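PDB 1KS8: endo-b-1,4-glucanase from Nasutitermes takasagoensis, which probably cleaves internal beta-1,4-glucosidic linkages of cellulose and related beta-glucans, as a family 9 glycosyl hydrolase. Local coordinates for residues L151-S163 with N175-F187. Sequence-based numbering, arbitrary orientation.
Sequences LAGETAAALAAAS and NNLLTHARQLFDF
Leu159 and Leu184 both set CG anti to the carbonyl carbon (chi1 -67° and -79°), and their CD1 methyls meet. Their side chains cross at about a right angle, with CD1 of Leu159 3.5 Å from CD1 of Leu184. The packing is knobs-into-holes. Leu159 sits among Leu177, His180, Ala181 and Leu184, and its other branch, CD2, meets Leu177 CD2 at 3.7 Å. Leu184 sits in turn among Ala152, Thr155, Ala156 and Leu159. Beside these knobs the helices come close at two alanines: Ala156 CB lies 3.5 Å from Ala181 O, and Ala181 CB lies 3.5 Å from Ala156 O. The helix axes approach to 7.9 Å and run antiparallel at 155°. This is a helical hairpin of the (alpha/alpha)6 barrel of family 9. Helix 62-78 packs on 151-163 at Thr155, Ala158 and Ala161. No hydrogen bond joins the two segments. Thr155 turns OG1 back to Leu151 O at 2.8 Å, on the face of that carbonyl opposite the one reached by Thr155 N. Its methyl CG2 is left to touch Leu184 CD1 at 3.7 Å. A valine in its place, having no hydroxyl, would probably cost the buried Leu151 O its second donor. Near the C-terminal end of 151-163, Leu177 CD1 rests against Ala162 CB at 3.7 Å. His180 hydrogen-bonds through ND1 to ND1 of His107, while its CB lies against Leu159 CD1.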
ATOM      1  N   LEU A 151       7.993  -9.892  -6.139  1.00  9.14           N
ATOM      2  CA  LEU A 151       8.551  -8.588  -5.797  1.00  9.15           C
ATOM      3  C   LEU A 151       8.838  -7.762  -7.049  1.00  8.72           C
ATOM      4  O   LEU A 151       8.458  -6.593  -7.129  1.00  8.98           O
ATOM      5  CB  LEU A 151       9.840  -8.762  -4.996  1.00  9.14           C
ATOM      6  CG  LEU A 151      10.639  -7.492  -4.692  1.00  8.04           C
ATOM      7  CD1 LEU A 151       9.821  -6.549  -3.823  1.00  8.84           C
ATOM      8  CD2 LEU A 151      11.935  -7.876  -3.995  1.00  9.04           C
ATOM      9  N   ALA A 152       9.514  -8.370  -8.021  1.00  9.61           N
ATOM     10  CA  ALA A 152       9.842  -7.679  -9.263  1.00  9.11           C
ATOM     11  C   ALA A 152       8.567  -7.327 -10.027  1.00  9.39           C
ATOM     12  O   ALA A 152       8.459  -6.249 -10.618  1.00  9.43           O
ATOM     13  CB  ALA A 152      10.747  -8.556 -10.128  1.00 10.14           C
ATOM     14  N   GLY A 153       7.603  -8.243 -10.005  1.00  9.05           N
ATOM     15  CA  GLY A 153       6.343  -8.016 -10.688  1.00  9.95           C
ATOM     16  C   GLY A 153       5.531  -6.877 -10.096  1.00  9.26           C
ATOM     17  O   GLY A 153       5.027  -6.025 -10.827  1.00  8.97           O
ATOM     18  N   GLU A 154       5.397  -6.849  -8.773  1.00  9.64           N
ATOM     19  CA  GLU A 154       4.626  -5.783  -8.146  1.00  9.08           C
ATOM     20  C   GLU A 154       5.310  -4.445  -8.372  1.00  8.01           C
ATOM     21  O   GLU A 154       4.648  -3.431  -8.574  1.00  8.56           O
ATOM     22  CB  GLU A 154       4.464  -6.029  -6.644  1.00  8.81           C
ATOM     23  CG  GLU A 154       3.495  -5.059  -5.967  1.00  9.52           C
ATOM     24  CD  GLU A 154       2.093  -5.134  -6.551  1.00 10.29           C
ATOM     25  OE1 GLU A 154       1.551  -6.257  -6.636  1.00 12.25           O
ATOM     26  OE2 GLU A 154       1.529  -4.081  -6.923  1.00  8.98           O
ATOM     27  N   THR A 155       6.639  -4.443  -8.340  1.00  8.05           N
ATOM     28  CA  THR A 155       7.380  -3.209  -8.558  1.00  7.48           C
ATOM     29  C   THR A 155       7.200  -2.742 -10.002  1.00  7.59           C
ATOM     30  O   THR A 155       7.056  -1.547 -10.259  1.00  8.44           O
ATOM     31  CB  THR A 155       8.874  -3.393  -8.230  1.00  7.50           C
ATOM     32  OG1 THR A 155       9.001  -3.855  -6.877  1.00  7.29           O
ATOM     33  CG2 THR A 155       9.621  -2.069  -8.366  1.00  8.90           C
ATOM     34  N   ALA A 156       7.194  -3.684 -10.943  1.00  8.09           N
ATOM     35  CA  ALA A 156       6.994  -3.330 -12.345  1.00  8.48           C
ATOM     36  C   ALA A 156       5.601  -2.713 -12.507  1.00  8.14           C
ATOM     37  O   ALA A 156       5.417  -1.746 -13.250  1.00  8.39           O
ATOM     38  CB  ALA A 156       7.128  -4.565 -13.219  1.00  9.01           C
ATOM     39  N   ALA A 157       4.621  -3.274 -11.803  1.00  8.93           N
ATOM     40  CA  ALA A 157       3.254  -2.767 -11.860  1.00  8.52           C
ATOM     41  C   ALA A 157       3.193  -1.346 -11.310  1.00  7.72           C
ATOM     42  O   ALA A 157       2.556  -0.471 -11.896  1.00  8.61           O
ATOM     43  CB  ALA A 157       2.323  -3.675 -11.062  1.00  8.42           C
ATOM     44  N   ALA A 158       3.859  -1.119 -10.181  1.00  8.73           N
ATOM     45  CA  ALA A 158       3.870   0.200  -9.564  1.00  7.73           C
ATOM     46  C   ALA A 158       4.499   1.222 -10.505  1.00  8.23           C
ATOM     47  O   ALA A 158       3.988   2.332 -10.665  1.00  9.11           O
ATOM     48  CB  ALA A 158       4.641   0.158  -8.244  1.00  8.49           C
ATOM     49  N   LEU A 159       5.607   0.840 -11.130  1.00  8.62           N
ATOM     50  CA  LEU A 159       6.302   1.732 -12.050  1.00  9.21           C
ATOM     51  C   LEU A 159       5.456   2.026 -13.287  1.00  9.22           C
ATOM     52  O   LEU A 159       5.396   3.168 -13.749  1.00  9.88           O
ATOM     53  CB  LEU A 159       7.645   1.119 -12.448  1.00  8.90           C
ATOM     54  CG  LEU A 159       8.658   1.030 -11.303  1.00  9.69           C
ATOM     55  CD1 LEU A 159       9.808   0.122 -11.709  1.00 17.30           C
ATOM     56  CD2 LEU A 159       9.166   2.417 -10.950  1.00 11.07           C
ATOM     57  N   ALA A 160       4.791   1.001 -13.810  1.00  9.27           N
ATOM     58  CA  ALA A 160       3.945   1.176 -14.984  1.00  9.17           C
ATOM     59  C   ALA A 160       2.760   2.071 -14.639  1.00  9.30           C
ATOM     60  O   ALA A 160       2.407   2.973 -15.399  1.00 10.37           O
ATOM     61  CB  ALA A 160       3.458  -0.178 -15.491  1.00  9.32           C
ATOM     62  N   ALA A 161       2.146   1.830 -13.485  1.00  8.60           N
ATOM     63  CA  ALA A 161       1.013   2.643 -13.061  1.00  9.24           C
ATOM     64  C   ALA A 161       1.478   4.087 -12.884  1.00  9.14           C
ATOM     65  O   ALA A 161       0.802   5.026 -13.309  1.00  9.82           O
ATOM     66  CB  ALA A 161       0.436   2.105 -11.756  1.00  9.50           C
ATOM     67  N   ALA A 162       2.639   4.262 -12.261  1.00  9.56           N
ATOM     68  CA  ALA A 162       3.176   5.599 -12.049  1.00 10.08           C
ATOM     69  C   ALA A 162       3.477   6.295 -13.376  1.00 10.56           C
ATOM     70  O   ALA A 162       3.308   7.508 -13.493  1.00 10.11           O
ATOM     71  CB  ALA A 162       4.437   5.532 -11.192  1.00  9.55           C
ATOM     72  N   SER A 163       3.917   5.540 -14.380  1.00 10.11           N
ATOM     73  CA  SER A 163       4.228   6.152 -15.671  1.00 10.87           C
ATOM     74  C   SER A 163       2.976   6.791 -16.266  1.00 11.21           C
ATOM     75  O   SER A 163       3.057   7.797 -16.969  1.00 12.93           O
ATOM     76  CB  SER A 163       4.819   5.120 -16.645  1.00 11.18           C
ATOM     77  OG  SER A 163       3.835   4.241 -17.161  1.00 12.37           O
ATOM     78  N   ASN A 175       8.728   8.332 -18.946  1.00 15.34           N
ATOM     79  CA  ASN A 175       9.500   7.454 -19.820  1.00 16.45           C
ATOM     80  C   ASN A 175      10.484   6.611 -19.017  1.00 14.98           C
ATOM     81  O   ASN A 175      10.656   5.421 -19.277  1.00 14.84           O
ATOM     82  CB  ASN A 175      10.269   8.277 -20.859  1.00 19.24           C
ATOM     83  CG  ASN A 175       9.363   8.901 -21.904  1.00 22.65           C
ATOM     84  OD1 ASN A 175       9.808   9.704 -22.724  1.00 26.30           O
ATOM     85  ND2 ASN A 175       8.088   8.530 -21.884  1.00 25.06           N
ATOM     86  N   ASN A 176      11.135   7.241 -18.046  1.00 14.89           N
ATOM     87  CA  ASN A 176      12.104   6.557 -17.200  1.00 14.82           C
ATOM     88  C   ASN A 176      11.416   5.457 -16.397  1.00 13.42           C
ATOM     89  O   ASN A 176      11.915   4.338 -16.305  1.00 14.10           O
ATOM     90  CB  ASN A 176      12.780   7.567 -16.268  1.00 17.33           C
ATOM     91  CG  ASN A 176      13.827   6.934 -15.378  1.00 20.11           C
ATOM     92  OD1 ASN A 176      14.574   6.054 -15.808  1.00 23.16           O
ATOM     93  ND2 ASN A 176      13.900   7.392 -14.134  1.00 23.75           N
ATOM     94  N   LEU A 177      10.264   5.782 -15.824  1.00 13.17           N
ATOM     95  CA  LEU A 177       9.496   4.816 -15.046  1.00 12.40           C
ATOM     96  C   LEU A 177       9.158   3.595 -15.896  1.00 12.36           C
ATOM     97  O   LEU A 177       9.317   2.454 -15.462  1.00 12.36           O
ATOM     98  CB  LEU A 177       8.195   5.454 -14.555  1.00 12.65           C
ATOM     99  CG  LEU A 177       8.288   6.517 -13.457  1.00 11.00           C
ATOM    100  CD1 LEU A 177       6.955   7.236 -13.334  1.00 11.67           C
ATOM    101  CD2 LEU A 177       8.673   5.863 -12.137  1.00 12.65           C
ATOM    102  N   LEU A 178       8.687   3.843 -17.115  1.00 13.19           N
ATOM    103  CA  LEU A 178       8.305   2.765 -18.017  1.00 14.41           C
ATOM    104  C   LEU A 178       9.479   1.875 -18.412  1.00 13.90           C
ATOM    105  O   LEU A 178       9.325   0.659 -18.524  1.00 15.14           O
ATOM    106  CB  LEU A 178       7.640   3.341 -19.270  1.00 14.94           C
ATOM    107  CG  LEU A 178       6.944   2.330 -20.184  1.00 18.37           C
ATOM    108  CD1 LEU A 178       5.868   1.580 -19.410  1.00 17.47           C
ATOM    109  CD2 LEU A 178       6.332   3.062 -21.368  1.00 19.20           C
ATOM    110  N   THR A 179      10.649   2.471 -18.626  1.00 13.81           N
ATOM    111  CA  THR A 179      11.826   1.689 -18.995  1.00 14.24           C
ATOM    112  C   THR A 179      12.123   0.677 -17.893  1.00 12.80           C
ATOM    113  O   THR A 179      12.329  -0.508 -18.155  1.00 13.68           O
ATOM    114  CB  THR A 179      13.060   2.593 -19.205  1.00 15.92           C
ATOM    115  OG1 THR A 179      12.851   3.420 -20.356  1.00 18.02           O
ATOM    116  CG2 THR A 179      14.315   1.754 -19.412  1.00 16.85           C
ATOM    117  N   HIS A 180      12.133   1.153 -16.653  1.00 11.77           N
ATOM    118  CA  HIS A 180      12.396   0.291 -15.510  1.00 11.36           C
ATOM    119  C   HIS A 180      11.301  -0.755 -15.345  1.00 11.23           C
ATOM    120  O   HIS A 180      11.582  -1.904 -15.009  1.00 12.19           O
ATOM    121  CB  HIS A 180      12.514   1.133 -14.239  1.00 11.15           C
ATOM    122  CG  HIS A 180      13.811   1.870 -14.127  1.00 11.86           C
ATOM    123  ND1 HIS A 180      14.974   1.260 -13.709  1.00 11.28           N
ATOM    124  CD2 HIS A 180      14.139   3.152 -14.414  1.00 12.00           C
ATOM    125  CE1 HIS A 180      15.964   2.136 -13.745  1.00 11.68           C
ATOM    126  NE2 HIS A 180      15.484   3.290 -14.170  1.00 12.46           N
ATOM    127  N   ALA A 181      10.056  -0.358 -15.591  1.00 10.93           N
ATOM    128  CA  ALA A 181       8.928  -1.278 -15.471  1.00 11.01           C
ATOM    129  C   ALA A 181       9.066  -2.446 -16.444  1.00 10.60           C
ATOM    130  O   ALA A 181       8.862  -3.597 -16.070  1.00 11.00           O
ATOM    131  CB  ALA A 181       7.620  -0.538 -15.723  1.00 11.54           C
ATOM    132  N   ARG A 182       9.412  -2.148 -17.693  1.00 11.18           N
ATOM    133  CA  ARG A 182       9.568  -3.195 -18.701  1.00 11.74           C
ATOM    134  C   ARG A 182      10.671  -4.182 -18.338  1.00 10.51           C
ATOM    135  O   ARG A 182      10.510  -5.393 -18.487  1.00 11.36           O
ATOM    136  CB  ARG A 182       9.879  -2.582 -20.067  1.00 14.78           C
ATOM    137  CG  ARG A 182       8.777  -1.707 -20.635  1.00 17.46           C
ATOM    138  CD  ARG A 182       9.086  -1.331 -22.077  1.00 23.07           C
ATOM    139  NE  ARG A 182       8.047  -0.489 -22.664  1.00 27.33           N
ATOM    140  CZ  ARG A 182       7.989  -0.166 -23.953  1.00 30.51           C
ATOM    141  NH1 ARG A 182       8.911  -0.617 -24.793  1.00 32.65           N
ATOM    142  NH2 ARG A 182       7.009   0.606 -24.402  1.00 31.53           N
ATOM    143  N   GLN A 183      11.798  -3.656 -17.872  1.00 10.76           N
ATOM    144  CA  GLN A 183      12.932  -4.489 -17.500  1.00 10.47           C
ATOM    145  C   GLN A 183      12.621  -5.362 -16.292  1.00  9.87           C
ATOM    146  O   GLN A 183      12.986  -6.536 -16.265  1.00 11.12           O
ATOM    147  CB  GLN A 183      14.153  -3.613 -17.219  1.00 11.40           C
ATOM    148  CG  GLN A 183      14.519  -2.715 -18.392  1.00 13.50           C
ATOM    149  CD  GLN A 183      15.675  -1.791 -18.083  1.00 15.85           C
ATOM    150  OE1 GLN A 183      15.814  -1.309 -16.959  1.00 15.77           O
ATOM    151  NE2 GLN A 183      16.502  -1.521 -19.088  1.00 16.20           N
ATOM    152  N   LEU A 184      11.946  -4.800 -15.294  1.00  9.52           N
ATOM    153  CA  LEU A 184      11.606  -5.580 -14.110  1.00  9.48           C
ATOM    154  C   LEU A 184      10.598  -6.676 -14.426  1.00 10.34           C
ATOM    155  O   LEU A 184      10.648  -7.752 -13.829  1.00 10.13           O
ATOM    156  CB  LEU A 184      11.085  -4.665 -12.996  1.00  9.65           C
ATOM    157  CG  LEU A 184      12.218  -3.952 -12.248  1.00 10.61           C
ATOM    158  CD1 LEU A 184      11.654  -2.842 -11.380  1.00 10.44           C
ATOM    159  CD2 LEU A 184      12.991  -4.964 -11.411  1.00 10.42           C
ATOM    160  N   PHE A 185       9.690  -6.421 -15.366  1.00 10.49           N
ATOM    161  CA  PHE A 185       8.727  -7.451 -15.732  1.00 11.05           C
ATOM    162  C   PHE A 185       9.459  -8.603 -16.409  1.00 10.39           C
ATOM    163  O   PHE A 185       9.187  -9.766 -16.130  1.00 11.22           O
ATOM    164  CB  PHE A 185       7.660  -6.927 -16.690  1.00 11.33           C
ATOM    165  CG  PHE A 185       6.721  -7.998 -17.166  1.00 13.06           C
ATOM    166  CD1 PHE A 185       5.798  -8.569 -16.292  1.00 14.21           C
ATOM    167  CD2 PHE A 185       6.809  -8.495 -18.462  1.00 14.82           C
ATOM    168  CE1 PHE A 185       4.980  -9.621 -16.700  1.00 15.20           C
ATOM    169  CE2 PHE A 185       5.996  -9.546 -18.881  1.00 15.49           C
ATOM    170  CZ  PHE A 185       5.081 -10.112 -17.997  1.00 15.38           C
ATOM    171  N   ASP A 186      10.384  -8.274 -17.307  1.00 11.58           N
ATOM    172  CA  ASP A 186      11.148  -9.299 -18.002  1.00 12.35           C
ATOM    173  C   ASP A 186      11.920 -10.131 -16.988  1.00 12.05           C
ATOM    174  O   ASP A 186      11.975 -11.354 -17.087  1.00 12.32           O
ATOM    175  CB  ASP A 186      12.108  -8.656 -19.004  1.00 14.48           C
ATOM    176  CG  ASP A 186      11.417  -8.251 -20.292  1.00 18.11           C
ATOM    177  OD1 ASP A 186      12.012  -7.471 -21.063  1.00 20.62           O
ATOM    178  OD2 ASP A 186      10.284  -8.722 -20.539  1.00 20.48           O
ATOM    179  N   PHE A 187      12.512  -9.459 -16.006  1.00 10.95           N
ATOM    180  CA  PHE A 187      13.259 -10.141 -14.958  1.00 10.71           C
ATOM    181  C   PHE A 187      12.319 -11.088 -14.203  1.00 11.27           C
ATOM    182  O   PHE A 187      12.626 -12.265 -14.011  1.00 11.73           O
ATOM    183  CB  PHE A 187      13.874  -9.096 -14.011  1.00 11.15           C
ATOM    184  CG  PHE A 187      14.502  -9.672 -12.766  1.00 10.96           C
ATOM    185  CD1 PHE A 187      15.241 -10.851 -12.806  1.00 12.79           C
ATOM    186  CD2 PHE A 187      14.377  -9.003 -11.551  1.00 13.03           C
ATOM    187  CE1 PHE A 187      15.845 -11.356 -11.654  1.00 12.53           C
ATOM    188  CE2 PHE A 187      14.978  -9.500 -10.395  1.00 12.75           C
ATOM    189  CZ  PHE A 187      15.712 -10.678 -10.448  1.00 11.16           C
TER